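Local coordinates for 2-hydroxyisobutyryl-CoA mutase large subunit (Aquincola tertiaricarbonis, PDB 4R3U), which catalyses, together with its cobalamin-binding small subunit, the B12-dependent isomerisation of 2-hydroxyisobutyryl-CoA and (S)-3-hydroxybutyryl-CoA, at the interface of chains A and B. Sequence-based numbering; all coordinates share one arbitrary frame. Chains: chain A/B, 2-hydroxyisobutyryl-CoA mutase large subunit.

All four contacts belong to one two-fold interface that joins the two large subunits of the mutase heterotetramer. Contact 1 lies about 11 Å from contact 3 and about 15 Å from contact 2, between C-alpha centres. Helix 357-370 serves both contact 1 and contact 2, and B:Ala410 of contact 3 directly follows B:Val409 of contact 1. Contact 4, formed by the N-terminal segments, stands apart, its C-alpha centre about 29 Å from that of contact 1 and 42 Å from that of contact 2. Together they give a largely apolar helical centre, a polar rim and a distant clasp, a spread likely to limit rocking between subunits.

Contact 1: the interface of chains A and B. Residues chain A 304-307, 363; chain B 366, 370, 407, 409, 415.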
loop_
_atom_site.group_PDB
_atom_site.type_symbol
_atom_site.label_atom_id
_atom_site.label_comp_id
_atom_site.label_asym_id
_atom_site.label_seq_id
_atom_site.Cartn_x
_atom_site.Cartn_y
_atom_site.Cartn_z
ATOM N N GLY A 304 2.145 -8.051 -9.169
ATOM C CA GLY A 304 1.278 -8.284 -8.037
ATOM C C GLY A 304 1.755 -9.233 -6.994
ATOM O O GLY A 304 1.282 -9.110 -5.872
ATOM N N ASP A 305 2.604 -10.241 -7.328
ATOM C CA ASP A 305 3.032 -11.175 -6.270
ATOM C C ASP A 305 4.164 -10.519 -5.508
ATOM O O ASP A 305 5.325 -10.497 -5.964
ATOM C CB ASP A 305 3.408 -12.574 -6.786
ATOM C CG ASP A 305 3.398 -13.662 -5.715
ATOM O OD1 ASP A 305 4.107 -13.497 -4.675
ATOM O OD2 ASP A 305 2.718 -14.703 -5.926
ATOM N N PHE A 306 3.793 -9.915 -4.374
ATOM C CA PHE A 306 4.687 -9.152 -3.521
ATOM C C PHE A 306 6.104 -9.725 -3.338
ATOM O O PHE A 306 7.073 -9.040 -3.670
ATOM C CB PHE A 306 3.999 -8.838 -2.179
ATOM C CG PHE A 306 4.767 -7.876 -1.311
ATOM C CD1 PHE A 306 4.713 -6.507 -1.552
ATOM C CD2 PHE A 306 5.549 -8.340 -0.252
ATOM C CE1 PHE A 306 5.436 -5.612 -0.764
ATOM C CE2 PHE A 306 6.251 -7.446 0.558
ATOM C CZ PHE A 306 6.193 -6.084 0.295
ATOM N N PHE A 307 6.215 -10.969 -2.826
ATOM C CA PHE A 307 7.503 -11.617 -2.572
ATOM C C PHE A 307 8.205 -12.149 -3.782
ATOM O O PHE A 307 9.428 -11.973 -3.879
ATOM C CB PHE A 307 7.419 -12.659 -1.471
ATOM C CG PHE A 307 7.150 -12.038 -0.124
ATOM C CD1 PHE A 307 8.125 -11.278 0.516
ATOM C CD2 PHE A 307 5.913 -12.179 0.486
ATOM C CE1 PHE A 307 7.877 -10.703 1.757
ATOM C CE2 PHE A 307 5.669 -11.595 1.721
ATOM C CZ PHE A 307 6.660 -10.872 2.355
ATOM N N LEU A 363 1.537 -1.441 -2.909
ATOM C CA LEU A 363 2.211 -2.706 -2.676
ATOM C C LEU A 363 3.317 -2.951 -3.716
ATOM O O LEU A 363 4.433 -3.343 -3.343
ATOM C CB LEU A 363 1.179 -3.860 -2.636
ATOM C CG LEU A 363 0.014 -3.666 -1.660
ATOM C CD1 LEU A 363 -0.961 -4.795 -1.737
ATOM C CD2 LEU A 363 0.487 -3.453 -0.227
ATOM N N LEU B 366 -0.554 -4.346 5.510
ATOM C CA LEU B 366 0.443 -5.339 5.115
ATOM C C LEU B 366 1.346 -5.759 6.286
ATOM O O LEU B 366 1.592 -6.953 6.446
ATOM C CB LEU B 366 1.258 -4.890 3.884
ATOM C CG LEU B 366 2.277 -5.933 3.326
ATOM C CD1 LEU B 366 1.571 -7.268 2.919
ATOM C CD2 LEU B 366 3.087 -5.352 2.205
ATOM N N LEU B 370 1.814 -9.546 7.675
ATOM C CA LEU B 370 3.167 -10.089 7.758
ATOM C C LEU B 370 3.499 -10.364 9.231
ATOM O O LEU B 370 4.289 -11.272 9.528
ATOM C CB LEU B 370 4.188 -9.118 7.112
ATOM C CG LEU B 370 4.059 -8.821 5.610
ATOM C CD1 LEU B 370 5.276 -8.097 5.117
ATOM C CD2 LEU B 370 3.827 -10.095 4.754
ATOM N N SER B 407 -2.064 -10.119 -3.626
ATOM C CA SER B 407 -0.648 -9.973 -3.289
ATOM C C SER B 407 0.147 -11.292 -3.115
ATOM O O SER B 407 1.370 -11.273 -3.227
ATOM C CB SER B 407 -0.497 -9.087 -2.057
ATOM O OG SER B 407 -0.835 -9.815 -0.887
ATOM N N VAL B 409 0.749 -12.776 -0.288
ATOM C CA VAL B 409 1.353 -12.794 1.056
ATOM C C VAL B 409 0.686 -13.752 2.039
ATOM O O VAL B 409 1.272 -14.051 3.095
ATOM C CB VAL B 409 1.555 -11.400 1.683
ATOM C CG1 VAL B 409 2.323 -10.463 0.746
ATOM C CG2 VAL B 409 0.230 -10.806 2.143
ATOM N N PRO B 415 6.505 -15.015 6.138
ATOM C CA PRO B 415 7.446 -14.902 5.001
ATOM C C PRO B 415 8.719 -14.139 5.328
ATOM O O PRO B 415 9.747 -14.395 4.711
ATOM C CB PRO B 415 6.608 -14.216 3.924
ATOM C CG PRO B 415 5.526 -13.521 4.659
ATOM C CD PRO B 415 5.214 -14.365 5.815
HETATM O O HOH W 1 3.719 -12.399 -2.056
#
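A:Phe306 has CG anti to its backbone N (chi1 -171°) and B:Leu366 has the same arrangement (chi1 -176°), which points the two side chains at each other tip to tip across the large-subunit dimer of this acyl-CoA mutase. The B:Leu366 methyl CD2 sits over one face of the A:Phe306 ring, displaced toward the rim, 3.7 Å from CZ. The same methyl also meets CD2 of A:Leu363. The ring of A:Phe307 is enclosed from several directions. B:Pro415 covers one face, with its CG 3.5 Å from A:Phe307 CE2. The opposite face lies over CD2 of A:Phe306, so the ring is sandwiched between a proline of the partner and its own neighbour. B:Leu370 CD2 closes the edge in the ring plane, 3.8 Å from A:Phe307 CZ. B:Val409 fills the angle between the two phenylalanines: its CG1 is 3.7 Å from A:Phe307 CE2 and equally near A:Phe306 CB.

The polar part sits at the start of helix 306-327. A:Phe306 N donates to B:Ser407 O over 3.0 Å, in the carbonyl plane. That oxygen also meets water 1 at 2.9 Å, and the water in turn reaches A:Asp305 OD1 and, nearly straight (176° at H), A:Phe307 N. B:Ser407 O meets the first amide of the helix directly and the second through the water, at a helix end whose dipole would favour a partial negative charge.

Contact 2: the interface of chains A and B. Residues chain A 355, 358-359, 362, 395, 399; chain B 355, 358-359, 362, 395, 399.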
loop_
_atom_site.group_PDB
_atom_site.type_symbol
_atom_site.label_atom_id
_atom_site.label_comp_id
_atom_site.label_asym_id
_atom_site.label_seq_id
_atom_site.Cartn_x
_atom_site.Cartn_y
_atom_site.Cartn_z
ATOM N N MET A 355 -10.380 3.529 -7.850
ATOM C CA MET A 355 -9.577 4.064 -6.713
ATOM C C MET A 355 -8.830 3.005 -5.920
ATOM O O MET A 355 -7.844 3.300 -5.264
ATOM C CB MET A 355 -10.352 4.999 -5.780
ATOM C CG MET A 355 -10.497 6.419 -6.277
ATOM S SD MET A 355 -9.037 7.320 -6.864
ATOM C CE MET A 355 -8.147 7.664 -5.342
ATOM N N VAL A 358 -4.950 2.468 -6.169
ATOM C CA VAL A 358 -4.042 3.160 -5.262
ATOM C C VAL A 358 -3.377 2.140 -4.334
ATOM O O VAL A 358 -2.157 2.210 -4.151
ATOM C CB VAL A 358 -4.744 4.350 -4.527
ATOM C CG1 VAL A 358 -3.858 4.987 -3.438
ATOM C CG2 VAL A 358 -5.220 5.395 -5.524
ATOM N N VAL A 359 -4.171 1.163 -3.807
ATOM C CA VAL A 359 -3.721 0.071 -2.922
ATOM C C VAL A 359 -2.759 -0.861 -3.679
ATOM O O VAL A 359 -1.690 -1.160 -3.175
ATOM C CB VAL A 359 -4.902 -0.732 -2.309
ATOM C CG1 VAL A 359 -4.406 -1.890 -1.407
ATOM C CG2 VAL A 359 -5.868 0.173 -1.547
ATOM N N SER A 362 0.494 0.781 -4.376
ATOM C CA SER A 362 1.272 0.994 -3.133
ATOM C C SER A 362 2.155 -0.230 -2.873
ATOM O O SER A 362 3.365 -0.089 -2.708
ATOM C CB SER A 362 0.349 1.218 -1.936
ATOM O OG SER A 362 -0.243 2.496 -2.048
ATOM N N MET A 395 -0.955 11.626 -6.971
ATOM C CA MET A 395 -1.207 10.510 -6.047
ATOM C C MET A 395 -0.113 9.443 -6.165
ATOM O O MET A 395 0.341 8.907 -5.131
ATOM C CB MET A 395 -2.597 9.937 -6.261
ATOM C CG MET A 395 -2.937 8.717 -5.362
ATOM S SD MET A 395 -2.922 9.049 -3.585
ATOM C CE MET A 395 -4.252 10.281 -3.443
ATOM N N THR A 399 2.511 8.393 -3.144
ATOM C CA THR A 399 2.693 6.973 -2.848
ATOM C C THR A 399 4.181 6.696 -2.605
ATOM O O THR A 399 4.547 6.123 -1.566
ATOM C CB THR A 399 2.118 6.101 -4.001
ATOM O OG1 THR A 399 0.740 6.449 -4.216
ATOM C CG2 THR A 399 2.243 4.607 -3.736
ATOM N N MET B 355 -6.798 11.619 0.785
ATOM C CA MET B 355 -6.780 10.360 -0.015
ATOM C C MET B 355 -5.465 9.601 0.041
ATOM O O MET B 355 -5.428 8.404 -0.195
ATOM C CB MET B 355 -7.254 10.526 -1.462
ATOM C CG MET B 355 -8.754 10.557 -1.642
ATOM S SD MET B 355 -9.779 9.272 -0.875
ATOM C CE MET B 355 -9.423 7.830 -1.884
ATOM N N VAL B 358 -4.978 6.287 2.085
ATOM C CA VAL B 358 -5.197 4.987 1.462
ATOM C C VAL B 358 -3.862 4.244 1.356
ATOM O O VAL B 358 -3.815 3.056 1.694
ATOM C CB VAL B 358 -5.983 5.110 0.115
ATOM C CG1 VAL B 358 -6.076 3.773 -0.648
ATOM C CG2 VAL B 358 -7.365 5.702 0.348
ATOM N N VAL B 359 -2.776 4.963 0.949
ATOM C CA VAL B 359 -1.401 4.446 0.815
ATOM C C VAL B 359 -0.850 4.043 2.194
ATOM O O VAL B 359 -0.336 2.947 2.341
ATOM C CB VAL B 359 -0.446 5.448 0.109
ATOM C CG1 VAL B 359 0.997 4.896 0.005
ATOM C CG2 VAL B 359 -0.971 5.858 -1.266
ATOM N N SER B 362 -2.543 1.026 3.533
ATOM C CA SER B 362 -2.190 -0.184 2.756
ATOM C C SER B 362 -0.947 -0.835 3.370
ATOM O O SER B 362 -0.972 -2.021 3.693
ATOM C CB SER B 362 -1.912 0.160 1.293
ATOM O OG SER B 362 -3.134 0.481 0.659
ATOM N N MET B 395 -13.504 1.124 1.023
ATOM C CA MET B 395 -12.110 1.233 0.570
ATOM C C MET B 395 -11.162 0.501 1.527
ATOM O O MET B 395 -10.228 -0.189 1.064
ATOM C CB MET B 395 -11.719 2.687 0.373
ATOM C CG MET B 395 -10.243 2.905 -0.059
ATOM S SD MET B 395 -9.793 2.163 -1.645
ATOM C CE MET B 395 -10.884 3.067 -2.783
ATOM N N THR B 399 -8.863 -2.791 0.531
ATOM C CA THR B 399 -7.447 -2.781 0.892
ATOM C C THR B 399 -7.053 -4.164 1.424
ATOM O O THR B 399 -6.084 -4.767 0.934
ATOM C CB THR B 399 -7.160 -1.655 1.927
ATOM O OG1 THR B 399 -7.604 -0.397 1.393
ATOM C CG2 THR B 399 -5.691 -1.566 2.318
#
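This is an apolar helix-to-helix interface on the two-fold axis, and it joins the large subunits of the B12-dependent acyl-CoA mutase through helix 357-370 of each chain, flanked by helix 390-405. No polar pair bridges the chains here, so packing carries the contact. A:Val358 CG1 meets its own symmetry mate, B:Val358 CG1, at 3.8 Å, the side chains crossing at about a right angle. The same methyl touches B:Val359 CG2 at 3.7 Å. A:Val359, with CG1 anti to the backbone N (chi1 179°), spreads both methyls over the partner: CG1 lies 3.4 Å from B:Ser362 OG, and CG2 is 3.5 Å from B:Thr399 OG1.

These hydroxyls are satisfied within their own chain. B:Ser362 OG donates to B:Val358 O at 2.9 Å, and B:Thr399 OG1 donates to B:Met395 O at 2.7 Å, each donor tilted 32° from the carbonyl plane. They can therefore face valine methyls without a polar mate across the interface.

The methionines extend the packing. A:Met355 and B:Met355 meet tip to tip, CE to CE at 3.7 Å, while B:Met395, curled at its outer end (chi3 63°), brings its CE to 3.6 Å from A:Met355 CB.

Contact 3: the interface of chains A and B. Residues chain A 45, 49-50, 57; chain B 91-92, 410-411.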
loop_
_atom_site.group_PDB
_atom_site.type_symbol
_atom_site.label_atom_id
_atom_site.label_comp_id
_atom_site.label_asym_id
_atom_site.label_seq_id
_atom_site.Cartn_x
_atom_site.Cartn_y
_atom_site.Cartn_z
ATOM N N ARG A 45 -6.845 -23.855 1.723
ATOM C CA ARG A 45 -7.623 -23.509 0.532
ATOM C C ARG A 45 -7.233 -24.312 -0.717
ATOM O O ARG A 45 -8.104 -24.610 -1.550
ATOM C CB ARG A 45 -7.531 -22.015 0.229
ATOM C CG ARG A 45 -8.247 -21.124 1.230
ATOM C CD ARG A 45 -8.040 -19.645 0.927
ATOM N NE ARG A 45 -6.703 -19.162 1.288
ATOM C CZ ARG A 45 -5.737 -18.869 0.414
ATOM N NH1 ARG A 45 -5.933 -19.048 -0.894
ATOM N NH2 ARG A 45 -4.557 -18.422 0.841
ATOM N N PHE A 49 -0.026 -24.497 -3.130
ATOM C CA PHE A 49 -0.125 -23.086 -3.457
ATOM C C PHE A 49 1.044 -22.721 -4.380
ATOM O O PHE A 49 2.076 -23.402 -4.385
ATOM C CB PHE A 49 -0.129 -22.217 -2.189
ATOM C CG PHE A 49 -1.378 -22.303 -1.328
ATOM C CD1 PHE A 49 -1.534 -23.320 -0.396
ATOM C CD2 PHE A 49 -2.351 -21.319 -1.390
ATOM C CE1 PHE A 49 -2.639 -23.353 0.449
ATOM C CE2 PHE A 49 -3.472 -21.374 -0.566
ATOM C CZ PHE A 49 -3.591 -22.367 0.373
ATOM N N HIS A 50 0.856 -21.696 -5.203
ATOM C CA HIS A 50 1.872 -21.266 -6.165
ATOM C C HIS A 50 1.906 -19.769 -6.172
ATOM O O HIS A 50 0.903 -19.147 -5.834
ATOM C CB HIS A 50 1.497 -21.708 -7.599
ATOM C CG HIS A 50 1.371 -23.178 -7.788
ATOM N ND1 HIS A 50 2.383 -23.916 -8.365
ATOM C CD2 HIS A 50 0.340 -23.998 -7.494
ATOM C CE1 HIS A 50 1.946 -25.164 -8.381
ATOM N NE2 HIS A 50 0.725 -25.260 -7.862
ATOM N N VAL A 57 5.011 -22.912 -3.855
ATOM C CA VAL A 57 5.461 -22.404 -2.562
ATOM C C VAL A 57 5.178 -23.365 -1.409
ATOM O O VAL A 57 4.162 -24.075 -1.425
ATOM C CB VAL A 57 5.003 -20.959 -2.260
ATOM C CG1 VAL A 57 5.550 -19.995 -3.291
ATOM C CG2 VAL A 57 3.480 -20.846 -2.157
ATOM N N TYR B 91 -3.033 -18.168 7.332
ATOM C CA TYR B 91 -3.876 -17.709 6.215
ATOM C C TYR B 91 -4.054 -18.665 5.033
ATOM O O TYR B 91 -4.853 -18.372 4.151
ATOM C CB TYR B 91 -3.476 -16.299 5.738
ATOM C CG TYR B 91 -3.120 -15.326 6.837
ATOM C CD1 TYR B 91 -3.932 -15.186 7.967
ATOM C CD2 TYR B 91 -1.974 -14.534 6.750
ATOM C CE1 TYR B 91 -3.610 -14.279 8.973
ATOM C CE2 TYR B 91 -1.636 -13.634 7.756
ATOM C CZ TYR B 91 -2.465 -13.494 8.855
ATOM O OH TYR B 91 -2.161 -12.561 9.813
ATOM N N ARG B 92 -3.351 -19.798 5.010
ATOM C CA ARG B 92 -3.530 -20.773 3.921
ATOM C C ARG B 92 -4.820 -21.577 4.198
ATOM O O ARG B 92 -5.368 -22.237 3.301
ATOM C CB ARG B 92 -2.342 -21.749 3.838
ATOM C CG ARG B 92 -0.990 -21.094 3.666
ATOM C CD ARG B 92 0.103 -22.091 3.959
ATOM N NE ARG B 92 0.667 -22.467 2.682
ATOM C CZ ARG B 92 0.652 -23.679 2.171
ATOM N NH1 ARG B 92 0.121 -24.684 2.848
ATOM N NH2 ARG B 92 1.183 -23.904 0.983
ATOM N N ALA B 410 -0.554 -14.203 1.705
ATOM C CA ALA B 410 -1.339 -15.078 2.557
ATOM C C ALA B 410 -0.967 -16.543 2.378
ATOM O O ALA B 410 -1.393 -17.364 3.180
ATOM C CB ALA B 410 -2.818 -14.875 2.264
ATOM N N ASP B 411 -0.176 -16.879 1.340
ATOM C CA ASP B 411 0.132 -18.282 1.007
ATOM C C ASP B 411 1.385 -18.900 1.628
ATOM O O ASP B 411 1.531 -20.113 1.563
ATOM C CB ASP B 411 0.050 -18.515 -0.511
ATOM C CG ASP B 411 -1.224 -18.002 -1.176
ATOM O OD1 ASP B 411 -2.187 -17.700 -0.453
ATOM O OD2 ASP B 411 -1.272 -17.958 -2.438
HETATM O O HOH W 2 0.648 -16.852 -4.255
#
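A:Arg45 binds chain B with both its backbone and its guanidinium. Its amide N donates to B:Arg92 O over 2.7 Å, nearly along the C=O axis. A kink about its CG-CD bond (chi3 -75°) turns the guanidinium toward B:Asp411, and NH2 forms a salt bridge with B:Asp411 OD1 at 2.8 Å. That oxygen is met on its syn side, 30° out of the carboxylate plane, while lying in the guanidinium plane. Weak bonds from NE and NH2 converge on B:Tyr91 O, at the edge of the guanidinium.

A:Phe49 CD1 lies over one face of the B:Arg92 guanidinium, 3.4 Å from CZ, with the two planes 51° apart, a tilted approach and not a parallel stack. Across the ring, A:Phe49 CD2 touches B:Asp411 CG at 3.5 Å. The ring's CE2 lies over the rim of one face of the A:Arg45 guanidinium, so the phenyl touches both guanidinium groups; the like-charged A:Arg45 NH2 and B:Arg92 NE stay 6.9 Å apart. An alanine in place of A:Phe49 would probably open a gap here, leaving the B:Arg92 guanidinium without its aromatic cover.

In the second shell, B:Arg92 NE donates to B:Asp411 O at 2.7 Å, almost in the guanidinium plane. Water 2 lies 2.8 Å from A:His50 O and 2.9 Å from B:Asp411 OD2, joining them. The site fastens the 45-50 region of one large subunit to the 91-92 and 410-411 segments of its partner.

Contact 4: the interface of chains A and B. Residues chain A 13-16; chain B 14-16, 19.
A:Leu15 and B:Leu15 pair as an antiparallel beta bridge between the N-terminal segments, across the two-fold. Backbone hydrogen bonds flank it: B:Glu16 N donates to A:Trp14 O at 3.2 Å, nearly straight (176° at H), and A:Glu16 N returns the same bond to B:Trp14 O.

Among side-chain polar contacts, A:Thr13 OG1 donates to B:Glu16 OE1 at 3.1 Å, and OE1 accepts with its syn lone pair, the one on the side of OE2. The B:Glu16 chain, extended beyond CG (chi2 -171°), carries the carboxylate there. The same oxygen also lies 3.0 Å from A:Thr13 O; as both would normally accept, this approach is doubtful as a bond. A leucine in place of B:Glu16 would probably leave the A:Thr13 hydroxyl without this acceptor and free to turn.

Apolar packing surrounds the bridge. The two indoles touch at their six-membered rims, A:Trp14 CZ3 to B:Trp14 CZ3 at 3.6 Å. A:Trp14 CE3 meets B:Leu15 CD1 at 4.0 Å, the side chains at about a right angle. B:Ile19, on helix 17-32, brings CG2 to 3.8 Å from A:Trp14 CB, and A:Glu16 and B:Glu16 run antiparallel alongside each other, CG to CG at 3.8 Å. The site clasps the N-terminal segments of the two large subunits together and is likely to reinforce their dimer.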
loop_
_atom_site.group_PDB
_atom_site.type_symbol
_atom_site.label_atom_id
_atom_site.label_comp_id
_atom_site.label_asym_id
_atom_site.label_seq_id
_atom_site.Cartn_x
_atom_site.Cartn_y
_atom_site.Cartn_z
ATOM N N THR A 13 29.276 -24.300 2.960
ATOM C CA THR A 13 28.197 -24.542 3.928
ATOM C C THR A 13 28.302 -23.637 5.153
ATOM O O THR A 13 29.357 -23.578 5.790
ATOM C CB THR A 13 28.030 -26.038 4.305
ATOM O OG1 THR A 13 29.014 -26.424 5.262
ATOM C CG2 THR A 13 28.031 -26.973 3.092
ATOM N N TRP A 14 27.192 -22.942 5.481
ATOM C CA TRP A 14 27.106 -22.002 6.601
ATOM C C TRP A 14 26.291 -22.553 7.752
ATOM O O TRP A 14 26.507 -22.161 8.902
ATOM C CB TRP A 14 26.521 -20.662 6.123
ATOM C CG TRP A 14 25.211 -20.785 5.409
ATOM C CD1 TRP A 14 25.018 -21.052 4.084
ATOM C CD2 TRP A 14 23.904 -20.673 5.992
ATOM N NE1 TRP A 14 23.672 -21.129 3.805
ATOM C CE2 TRP A 14 22.963 -20.881 4.955
ATOM C CE3 TRP A 14 23.434 -20.434 7.300
ATOM C CZ2 TRP A 14 21.580 -20.859 5.182
ATOM C CZ3 TRP A 14 22.064 -20.389 7.516
ATOM C CH2 TRP A 14 21.154 -20.605 6.468
ATOM N N LEU A 15 25.336 -23.442 7.431
ATOM C CA LEU A 15 24.457 -24.072 8.402
ATOM C C LEU A 15 25.081 -25.363 8.949
ATOM O O LEU A 15 25.413 -26.271 8.172
ATOM C CB LEU A 15 23.053 -24.326 7.794
ATOM C CG LEU A 15 21.910 -24.620 8.785
ATOM C CD1 LEU A 15 21.610 -23.409 9.682
ATOM C CD2 LEU A 15 20.659 -25.066 8.055
ATOM N N GLU A 16 25.271 -25.422 10.292
ATOM C CA GLU A 16 25.825 -26.578 11.006
ATOM C C GLU A 16 24.937 -27.791 10.694
ATOM O O GLU A 16 23.719 -27.710 10.904
ATOM C CB GLU A 16 25.859 -26.319 12.507
ATOM C CG GLU A 16 26.882 -25.279 12.915
ATOM C CD GLU A 16 27.084 -25.159 14.412
ATOM O OE1 GLU A 16 27.199 -24.012 14.902
ATOM O OE2 GLU A 16 27.142 -26.208 15.097
ATOM N N TRP B 14 23.843 -22.061 15.511
ATOM C CA TRP B 14 23.462 -22.591 14.198
ATOM C C TRP B 14 24.425 -22.170 13.108
ATOM O O TRP B 14 24.562 -22.873 12.103
ATOM C CB TRP B 14 22.031 -22.152 13.847
ATOM C CG TRP B 14 21.805 -20.674 13.929
ATOM C CD1 TRP B 14 21.481 -19.952 15.042
ATOM C CD2 TRP B 14 21.914 -19.730 12.854
ATOM N NE1 TRP B 14 21.396 -18.613 14.732
ATOM C CE2 TRP B 14 21.639 -18.449 13.390
ATOM C CE3 TRP B 14 22.237 -19.839 11.485
ATOM C CZ2 TRP B 14 21.677 -17.285 12.610
ATOM C CZ3 TRP B 14 22.250 -18.688 10.711
ATOM C CH2 TRP B 14 21.978 -17.430 11.273
ATOM N N LEU B 15 25.069 -21.007 13.301
ATOM C CA LEU B 15 26.026 -20.445 12.362
ATOM C C LEU B 15 27.444 -20.955 12.655
ATOM O O LEU B 15 27.948 -20.784 13.776
ATOM C CB LEU B 15 25.960 -18.895 12.366
ATOM C CG LEU B 15 26.615 -18.170 11.174
ATOM C CD1 LEU B 15 25.889 -18.476 9.855
ATOM C CD2 LEU B 15 26.676 -16.675 11.415
ATOM N N GLU B 16 28.070 -21.615 11.648
ATOM C CA GLU B 16 29.434 -22.151 11.723
ATOM C C GLU B 16 30.377 -20.986 12.058
ATOM O O GLU B 16 30.359 -19.977 11.339
ATOM C CB GLU B 16 29.834 -22.793 10.401
ATOM C CG GLU B 16 29.093 -24.081 10.108
ATOM C CD GLU B 16 29.623 -24.845 8.912
ATOM O OE1 GLU B 16 28.794 -25.363 8.129
ATOM O OE2 GLU B 16 30.864 -24.942 8.762
ATOM N N ILE B 19 32.370 -19.347 9.325
ATOM C CA ILE B 19 31.547 -18.494 8.462
ATOM C C ILE B 19 31.209 -17.147 9.157
ATOM O O ILE B 19 31.292 -16.108 8.494
ATOM C CB ILE B 19 30.288 -19.244 7.932
ATOM C CG1 ILE B 19 30.633 -20.652 7.345
ATOM C CG2 ILE B 19 29.478 -18.386 6.938
ATOM C CD1 ILE B 19 31.406 -20.704 6.000
#